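PDB 6WHJ: ribokinase from Giardia lamblia, which probably catalyses the ATP- and magnesium-dependent phosphorylation of D-ribose at O-5, giving D-ribose 5-phosphate. Local coordinates for residues L188-F194 and S230-V236; V223-S227 and V248-Y253. One frame throughout, in Å; residues are numbered along the deposited sequence.

Interaction 1: L188-F194 and S230-V236; sequences LSITDIF and SPSLKFV
Two chain segments can be joined by serine hydroxyls beside a parallel strand pairing, and 188-194 with 230-236 is a compact example. The first segment leaves a helix at Leu188, whose O accepts a 2.7 Å hydrogen bond from Ser230 OG. With chi1 t, that same OG accepts from Ser232 N (3.2 Å) and Leu233 N (2.9 Å), an ST turn and ST motif that fold 230-233 under the helix end. Ser189 O lies 3.5 Å from Pro231 CD. Thr191 turns extended (phi/psi -71/135), and its O takes a 2.7 Å bond from Ser232 OG, chi1 p. Asp192 (chi1 m) has phi/psi -96/-41; its O receives Lys234 N at 2.9 Å and, weakly, Phe235 N at 3.4 Å. Its OD2 forms a 2.7 Å salt bridge with Lys234 NZ, while OD1 is held by Phe171 N and Lys163. Ile193 pairs in parallel with Phe235 (CA-CA 5.0 Å), and Phe194 with Val236 (4.7 Å), with Phe194 N bonded to Phe235 O at 3.0 Å. Ile193 and Phe235 face helix 301-318; Phe194 and Val236 point to the other face, where Phe194 CB also meets Leu233 CD1 at 3.8 Å. Such adjacent parallel strands belong to the central sheet of the PfkB-family alpha/beta fold, and both lead on toward predicted ATP-site residues, Asn197 and Thr239.

Interaction 2: V223-S227 and V248-Y253; sequences VEKMS and VQTKSY
Val223 fits its side chain between strand and turn: CG2 lies 3.7 Å from Val248 CG1, and CG1 lies 3.6 Å from Tyr253 CE1, at the edge of the ring. Segment 223-227 is regular helix, with Ser227 N bonded to Val223 O at 3.0 Å, so Val223 and Ser227, one turn apart, both point their CA-CB bonds toward 248-253. That segment leaves its strand after Gln249 and bends through Lys251 (phi/psi 72/-48) and Tyr253 (63/28), both with positive phi; Tyr253 N makes a weak 3.0 Å hydrogen bond to Gln249 O. The closest CA pair is Ser227 and Thr250, 6.5 Å apart, where Ser227 CB meets Thr250 CG2 at 3.8 Å. Lys251, chi1 and chi2 both m, starts away from the helix but curls back to place NZ 2.4 Å from Ser227 OG, a very short hydrogen bond. Tyr253, chi1 m, brings OH to 3.1 Å from Glu224 CG; a water 2.6 Å from Tyr253 OH also donates a weak 3.5 Å bond to Val223 O. The valines thus bury the helix against the sheet, while the Lys251-Ser227 bond and the Tyr253 water tie the exposed turn to the helix.

In the fold
The pair illustrates how a contact's chemistry follows its place in the fold. Interaction 1 is largely buried yet rich in hydrogen bonds, which come from strand pairing and from the serine turn, with one salt bridge beside them; interaction 2, farther from the chain's centre and only partly buried, is mainly the side-chain packing of a helix lying against the sheet, with a lysine and a water at its margin. They meet through strand 235-239, which pairs in parallel with 193-194 on one side and antiparallel with 245-249 on the other. Val236 O lies 2.9 Å from Val248 N, a probable hydrogen bond. Helix 216-228, which precedes that strand, joins them too: Met226 CG packs 3.6 Å from Leu188 CD1.

Interaction 1: L188-F194 and S230-V236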
ATOM      1  N   LEU B 188      -0.371 -18.629  25.704  1.00 28.07           N
ATOM      2  CA  LEU B 188       0.397 -19.860  25.852  1.00 29.12           C
ATOM      3  C   LEU B 188      -0.172 -20.796  26.917  1.00 30.59           C
ATOM      4  O   LEU B 188       0.056 -22.005  26.839  1.00 29.41           O
ATOM      5  CB  LEU B 188       1.858 -19.535  26.173  1.00 28.78           C
ATOM      6  CG  LEU B 188       2.757 -19.124  25.007  1.00 28.57           C
ATOM      7  CD1 LEU B 188       4.028 -18.443  25.497  1.00 28.54           C
ATOM      8  CD2 LEU B 188       3.112 -20.353  24.201  1.00 27.82           C
ATOM      9  N   SER B 189      -0.919 -20.278  27.896  1.00 30.62           N
ATOM     10  CA  SER B 189      -1.402 -21.128  28.979  1.00 27.96           C
ATOM     11  C   SER B 189      -2.398 -22.176  28.504  1.00 30.28           C
ATOM     12  O   SER B 189      -2.616 -23.167  29.207  1.00 34.39           O
ATOM     13  CB  SER B 189      -2.039 -20.283  30.071  1.00 27.47           C
ATOM     14  OG  SER B 189      -3.084 -19.497  29.531  1.00 30.86           O
ATOM     15  N   ILE B 190      -3.004 -21.997  27.333  1.00 27.89           N
ATOM     16  CA  ILE B 190      -3.844 -23.033  26.749  1.00 27.44           C
ATOM     17  C   ILE B 190      -3.290 -23.526  25.431  1.00 28.24           C
ATOM     18  O   ILE B 190      -3.896 -24.400  24.803  1.00 29.89           O
ATOM     19  CB  ILE B 190      -5.304 -22.567  26.564  1.00 30.17           C
ATOM     20  CG1 ILE B 190      -5.363 -21.482  25.488  1.00 31.20           C
ATOM     21  CG2 ILE B 190      -5.906 -22.090  27.906  1.00 25.95           C
ATOM     22  CD1 ILE B 190      -6.703 -21.376  24.810  1.00 33.59           C
ATOM     23  N   THR B 191      -2.138 -23.010  25.007  1.00 27.82           N
ATOM     24  CA  THR B 191      -1.485 -23.498  23.806  1.00 24.66           C
ATOM     25  C   THR B 191      -0.915 -24.885  24.063  1.00 27.73           C
ATOM     26  O   THR B 191      -0.294 -25.141  25.104  1.00 23.81           O
ATOM     27  CB  THR B 191      -0.364 -22.553  23.384  1.00 26.47           C
ATOM     28  OG1 THR B 191      -0.920 -21.292  22.987  1.00 25.33           O
ATOM     29  CG2 THR B 191       0.444 -23.150  22.222  1.00 22.06           C
ATOM     30  N   ASP B 192      -1.139 -25.787  23.116  1.00 27.14           N
ATOM     31  CA  ASP B 192      -0.547 -27.107  23.188  1.00 25.41           C
ATOM     32  C   ASP B 192       0.733 -27.199  22.374  1.00 24.62           C
ATOM     33  O   ASP B 192       1.699 -27.819  22.824  1.00 26.28           O
ATOM     34  CB  ASP B 192      -1.554 -28.156  22.711  1.00 28.53           C
ATOM     35  CG  ASP B 192      -2.807 -28.184  23.572  1.00 28.93           C
ATOM     36  OD1 ASP B 192      -3.888 -27.756  23.097  1.00 26.95           O
ATOM     37  OD2 ASP B 192      -2.698 -28.614  24.736  1.00 29.13           O
ATOM     38  N   ILE B 193       0.748 -26.596  21.186  1.00 21.95           N
ATOM     39  CA  ILE B 193       1.897 -26.585  20.286  1.00 22.28           C
ATOM     40  C   ILE B 193       2.148 -25.156  19.822  1.00 25.00           C
ATOM     41  O   ILE B 193       1.288 -24.554  19.169  1.00 21.96           O
ATOM     42  CB  ILE B 193       1.687 -27.514  19.081  1.00 24.07           C
ATOM     43  CG1 ILE B 193       1.454 -28.954  19.557  1.00 23.00           C
ATOM     44  CG2 ILE B 193       2.856 -27.391  18.097  1.00 24.03           C
ATOM     45  CD1 ILE B 193       0.980 -29.891  18.485  1.00 23.95           C
ATOM     46  N   PHE B 194       3.333 -24.630  20.132  1.00 25.42           N
ATOM     47  CA  PHE B 194       3.711 -23.256  19.838  1.00 22.12           C
ATOM     48  C   PHE B 194       4.680 -23.259  18.658  1.00 26.85           C
ATOM     49  O   PHE B 194       5.647 -24.036  18.651  1.00 25.26           O
ATOM     50  CB  PHE B 194       4.342 -22.629  21.085  1.00 25.78           C
ATOM     51  CG  PHE B 194       4.548 -21.139  21.009  1.00 26.56           C
ATOM     52  CD1 PHE B 194       3.497 -20.286  20.696  1.00 25.53           C
ATOM     53  CD2 PHE B 194       5.775 -20.589  21.318  1.00 24.94           C
ATOM     54  CE1 PHE B 194       3.677 -18.920  20.651  1.00 23.05           C
ATOM     55  CE2 PHE B 194       5.964 -19.220  21.271  1.00 28.21           C
ATOM     56  CZ  PHE B 194       4.910 -18.385  20.938  1.00 28.40           C
ATOM     57  N   SER B 230       2.672 -22.118  31.574  1.00 37.64           N
ATOM     58  CA  SER B 230       1.641 -22.798  30.802  1.00 35.83           C
ATOM     59  C   SER B 230       1.484 -24.225  31.295  1.00 36.78           C
ATOM     60  O   SER B 230       2.456 -25.000  31.261  1.00 35.62           O
ATOM     61  CB  SER B 230       1.960 -22.816  29.309  1.00 34.92           C
ATOM     62  OG  SER B 230       1.104 -23.749  28.662  1.00 27.93           O
ATOM     63  N   PRO B 231       0.298 -24.608  31.778  1.00 39.67           N
ATOM     64  CA  PRO B 231       0.063 -26.021  32.113  1.00 33.09           C
ATOM     65  C   PRO B 231      -0.141 -26.906  30.898  1.00 32.13           C
ATOM     66  O   PRO B 231      -0.096 -28.134  31.045  1.00 33.79           O
ATOM     67  CB  PRO B 231      -1.208 -25.973  32.976  1.00 33.87           C
ATOM     68  CG  PRO B 231      -1.917 -24.730  32.512  1.00 33.54           C
ATOM     69  CD  PRO B 231      -0.845 -23.745  32.135  1.00 32.18           C
ATOM     70  N   SER B 232      -0.408 -26.338  29.718  1.00 34.62           N
ATOM     71  CA  SER B 232      -0.730 -27.142  28.546  1.00 31.52           C
ATOM     72  C   SER B 232       0.407 -27.309  27.544  1.00 26.33           C
ATOM     73  O   SER B 232       0.378 -28.278  26.779  1.00 27.16           O
ATOM     74  CB  SER B 232      -1.941 -26.554  27.810  1.00 31.93           C
ATOM     75  OG  SER B 232      -1.699 -25.220  27.410  1.00 32.61           O
ATOM     76  N   LEU B 233       1.382 -26.398  27.499  1.00 28.16           N
ATOM     77  CA  LEU B 233       2.361 -26.413  26.408  1.00 26.31           C
ATOM     78  C   LEU B 233       3.179 -27.696  26.417  1.00 27.52           C
ATOM     79  O   LEU B 233       3.825 -28.030  27.415  1.00 31.35           O
ATOM     80  CB  LEU B 233       3.286 -25.197  26.478  1.00 29.41           C
ATOM     81  CG  LEU B 233       4.323 -25.064  25.346  1.00 28.58           C
ATOM     82  CD1 LEU B 233       3.705 -24.956  23.970  1.00 26.15           C
ATOM     83  CD2 LEU B 233       5.241 -23.878  25.596  1.00 30.04           C
ATOM     84  N   LYS B 234       3.177 -28.395  25.283  1.00 27.76           N
ATOM     85  CA  LYS B 234       3.843 -29.683  25.158  1.00 31.92           C
ATOM     86  C   LYS B 234       5.006 -29.670  24.180  1.00 31.24           C
ATOM     87  O   LYS B 234       5.966 -30.422  24.369  1.00 31.31           O
ATOM     88  CB  LYS B 234       2.839 -30.755  24.718  1.00 29.96           C
ATOM     89  CG  LYS B 234       1.769 -31.041  25.753  1.00 33.41           C
ATOM     90  CD  LYS B 234       0.535 -31.661  25.110  1.00 33.58           C
ATOM     91  CE  LYS B 234      -0.613 -31.708  26.108  1.00 40.76           C
ATOM     92  NZ  LYS B 234      -1.285 -30.381  26.208  1.00 31.21           N
ATOM     93  N   PHE B 235       4.930 -28.853  23.128  1.00 26.74           N
ATOM     94  CA  PHE B 235       5.968 -28.790  22.115  1.00 27.87           C
ATOM     95  C   PHE B 235       6.089 -27.367  21.605  1.00 25.47           C
ATOM     96  O   PHE B 235       5.084 -26.674  21.433  1.00 26.04           O
ATOM     97  CB  PHE B 235       5.672 -29.725  20.939  1.00 28.11           C
ATOM     98  CG  PHE B 235       5.636 -31.171  21.316  1.00 31.09           C
ATOM     99  CD1 PHE B 235       4.428 -31.811  21.538  1.00 29.42           C
ATOM    100  CD2 PHE B 235       6.814 -31.889  21.460  1.00 27.72           C
ATOM    101  CE1 PHE B 235       4.393 -33.134  21.887  1.00 31.60           C
ATOM    102  CE2 PHE B 235       6.784 -33.213  21.815  1.00 31.83           C
ATOM    103  CZ  PHE B 235       5.570 -33.842  22.030  1.00 33.32           C
ATOM    104  N   VAL B 236       7.322 -26.951  21.347  1.00 26.18           N
ATOM    105  CA  VAL B 236       7.609 -25.735  20.604  1.00 26.93           C
ATOM    106  C   VAL B 236       8.220 -26.177  19.289  1.00 28.11           C
ATOM    107  O   VAL B 236       9.249 -26.864  19.277  1.00 28.98           O
ATOM    108  CB  VAL B 236       8.565 -24.805  21.365  1.00 25.65           C
ATOM    109  CG1 VAL B 236       8.849 -23.556  20.541  1.00 23.56           C
ATOM    110  CG2 VAL B 236       7.991 -24.448  22.722  1.00 26.46           C
TER

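Interaction 2: V223-S227 and V248-Y253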
ATOM      1  N   VAL B 223      12.526 -22.224  25.312  1.00 37.37           N
ATOM      2  CA  VAL B 223      11.490 -23.210  25.613  1.00 35.86           C
ATOM      3  C   VAL B 223      11.132 -23.153  27.090  1.00 37.94           C
ATOM      4  O   VAL B 223       9.963 -23.290  27.471  1.00 40.66           O
ATOM      5  CB  VAL B 223      11.949 -24.623  25.201  1.00 37.13           C
ATOM      6  CG1 VAL B 223      10.936 -25.663  25.640  1.00 26.96           C
ATOM      7  CG2 VAL B 223      12.186 -24.699  23.694  1.00 34.32           C
ATOM      8  N   GLU B 224      12.137 -22.927  27.938  1.00 39.76           N
ATOM      9  CA  GLU B 224      11.930 -22.820  29.380  1.00 39.92           C
ATOM     10  C   GLU B 224      10.966 -21.694  29.715  1.00 39.54           C
ATOM     11  O   GLU B 224      10.000 -21.881  30.463  1.00 39.21           O
ATOM     12  CB  GLU B 224      13.276 -22.538  30.037  1.00 42.32           C
ATOM     13  CG  GLU B 224      13.696 -23.375  31.185  1.00 42.33           C
ATOM     14  CD  GLU B 224      15.134 -23.057  31.540  1.00 48.33           C
ATOM     15  OE1 GLU B 224      15.530 -21.884  31.372  1.00 48.39           O
ATOM     16  OE2 GLU B 224      15.874 -23.964  31.966  1.00 57.30           O
ATOM     17  N   LYS B 225      11.227 -20.508  29.164  1.00 38.32           N
ATOM     18  CA  LYS B 225      10.399 -19.341  29.437  1.00 41.56           C
ATOM     19  C   LYS B 225       8.987 -19.534  28.902  1.00 39.92           C
ATOM     20  O   LYS B 225       8.010 -19.189  29.574  1.00 39.26           O
ATOM     21  CB  LYS B 225      11.047 -18.099  28.822  1.00 39.92           C
ATOM     22  CG  LYS B 225      10.220 -16.842  28.906  1.00 42.21           C
ATOM     23  CD  LYS B 225      10.166 -16.287  30.314  1.00 43.59           C
ATOM     24  CE  LYS B 225       9.192 -15.122  30.390  1.00 47.24           C
ATOM     25  NZ  LYS B 225       9.095 -14.587  31.773  1.00 49.36           N
ATOM     26  N   MET B 226       8.866 -20.119  27.708  1.00 38.83           N
ATOM     27  CA  MET B 226       7.552 -20.311  27.105  1.00 39.91           C
ATOM     28  C   MET B 226       6.688 -21.241  27.942  1.00 38.31           C
ATOM     29  O   MET B 226       5.471 -21.055  28.045  1.00 32.22           O
ATOM     30  CB  MET B 226       7.712 -20.883  25.699  1.00 35.05           C
ATOM     31  CG  MET B 226       7.197 -19.981  24.627  1.00 40.77           C
ATOM     32  SD  MET B 226       8.476 -18.854  24.090  1.00 55.58           S
ATOM     33  CE  MET B 226       9.381 -19.955  22.994  1.00 26.27           C
ATOM     34  N   SER B 227       7.299 -22.277  28.495  1.00 37.66           N
ATOM     35  CA  SER B 227       6.607 -23.291  29.267  1.00 35.54           C
ATOM     36  C   SER B 227       6.353 -22.892  30.714  1.00 38.88           C
ATOM     37  O   SER B 227       5.473 -23.477  31.349  1.00 40.28           O
ATOM     38  CB  SER B 227       7.419 -24.588  29.200  1.00 36.52           C
ATOM     39  OG  SER B 227       7.226 -25.402  30.344  1.00 38.12           O
ATOM     40  N   VAL B 248      11.019 -29.071  20.040  1.00 28.85           N
ATOM     41  CA  VAL B 248      11.528 -29.267  21.390  1.00 30.21           C
ATOM     42  C   VAL B 248      10.356 -29.589  22.293  1.00 27.77           C
ATOM     43  O   VAL B 248       9.355 -28.864  22.294  1.00 27.06           O
ATOM     44  CB  VAL B 248      12.294 -28.037  21.909  1.00 33.93           C
ATOM     45  CG1 VAL B 248      12.886 -28.322  23.280  1.00 31.11           C
ATOM     46  CG2 VAL B 248      13.389 -27.640  20.931  1.00 29.83           C
ATOM     47  N   GLN B 249      10.479 -30.675  23.054  1.00 32.08           N
ATOM     48  CA  GLN B 249       9.482 -31.030  24.053  1.00 31.32           C
ATOM     49  C   GLN B 249       9.701 -30.203  25.311  1.00 30.27           C
ATOM     50  O   GLN B 249      10.841 -29.979  25.722  1.00 35.48           O
ATOM     51  CB  GLN B 249       9.587 -32.510  24.412  1.00 30.62           C
ATOM     52  CG  GLN B 249       8.386 -33.033  25.172  1.00 32.14           C
ATOM     53  CD  GLN B 249       8.332 -34.540  25.188  1.00 35.71           C
ATOM     54  OE1 GLN B 249       9.251 -35.211  24.724  1.00 39.43           O
ATOM     55  NE2 GLN B 249       7.223 -35.084  25.671  1.00 38.49           N
ATOM     56  N   THR B 250       8.614 -29.754  25.932  1.00 28.10           N
ATOM     57  CA  THR B 250       8.748 -29.078  27.218  1.00 34.20           C
ATOM     58  C   THR B 250       9.146 -30.071  28.317  1.00 35.41           C
ATOM     59  O   THR B 250       8.975 -31.284  28.188  1.00 31.96           O
ATOM     60  CB  THR B 250       7.447 -28.365  27.597  1.00 35.47           C
ATOM     61  OG1 THR B 250       6.380 -29.314  27.691  1.00 31.72           O
ATOM     62  CG2 THR B 250       7.082 -27.304  26.552  1.00 31.59           C
ATOM     63  N   LYS B 251       9.745 -29.531  29.384  1.00 37.76           N
ATOM     64  CA  LYS B 251      10.139 -30.266  30.593  1.00 40.36           C
ATOM     65  C   LYS B 251      11.342 -31.181  30.376  1.00 38.67           C
ATOM     66  O   LYS B 251      12.292 -31.135  31.162  1.00 38.84           O
ATOM     67  CB  LYS B 251       8.988 -31.111  31.165  1.00 43.06           C
ATOM     68  CG  LYS B 251       7.651 -30.384  31.359  1.00 42.57           C
ATOM     69  CD  LYS B 251       7.779 -29.125  32.204  1.00 43.05           C
ATOM     70  CE  LYS B 251       6.471 -28.335  32.188  1.00 42.56           C
ATOM     71  NZ  LYS B 251       6.700 -26.859  32.225  1.00 45.08           N
ATOM     72  N   SER B 252      11.334 -31.985  29.311  1.00 40.22           N
ATOM     73  CA  SER B 252      12.432 -32.912  29.037  1.00 38.31           C
ATOM     74  C   SER B 252      13.433 -32.388  28.024  1.00 36.51           C
ATOM     75  O   SER B 252      14.598 -32.804  28.051  1.00 38.76           O
ATOM     76  CB  SER B 252      11.898 -34.247  28.507  1.00 35.20           C
ATOM     77  OG  SER B 252      11.341 -34.094  27.205  1.00 36.81           O
ATOM     78  N   TYR B 253      12.994 -31.496  27.139  1.00 35.53           N
ATOM     79  CA  TYR B 253      13.803 -30.902  26.070  1.00 36.53           C
ATOM     80  C   TYR B 253      14.306 -31.931  25.059  1.00 34.30           C
ATOM     81  O   TYR B 253      15.318 -31.703  24.392  1.00 33.25           O
ATOM     82  CB  TYR B 253      14.958 -30.072  26.649  1.00 38.56           C
ATOM     83  CG  TYR B 253      14.443 -29.043  27.636  1.00 39.61           C
ATOM     84  CD1 TYR B 253      13.749 -27.926  27.199  1.00 29.46           C
ATOM     85  CD2 TYR B 253      14.614 -29.217  29.004  1.00 39.68           C
ATOM     86  CE1 TYR B 253      13.255 -27.005  28.090  1.00 34.63           C
ATOM     87  CE2 TYR B 253      14.121 -28.291  29.908  1.00 39.26           C
ATOM     88  CZ  TYR B 253      13.439 -27.187  29.445  1.00 39.06           C
ATOM     89  OH  TYR B 253      12.940 -26.269  30.345  1.00 38.85           O
TER
HETATM   90  O   HOH W   1      10.481 -26.102  29.433  1.00 35.56           O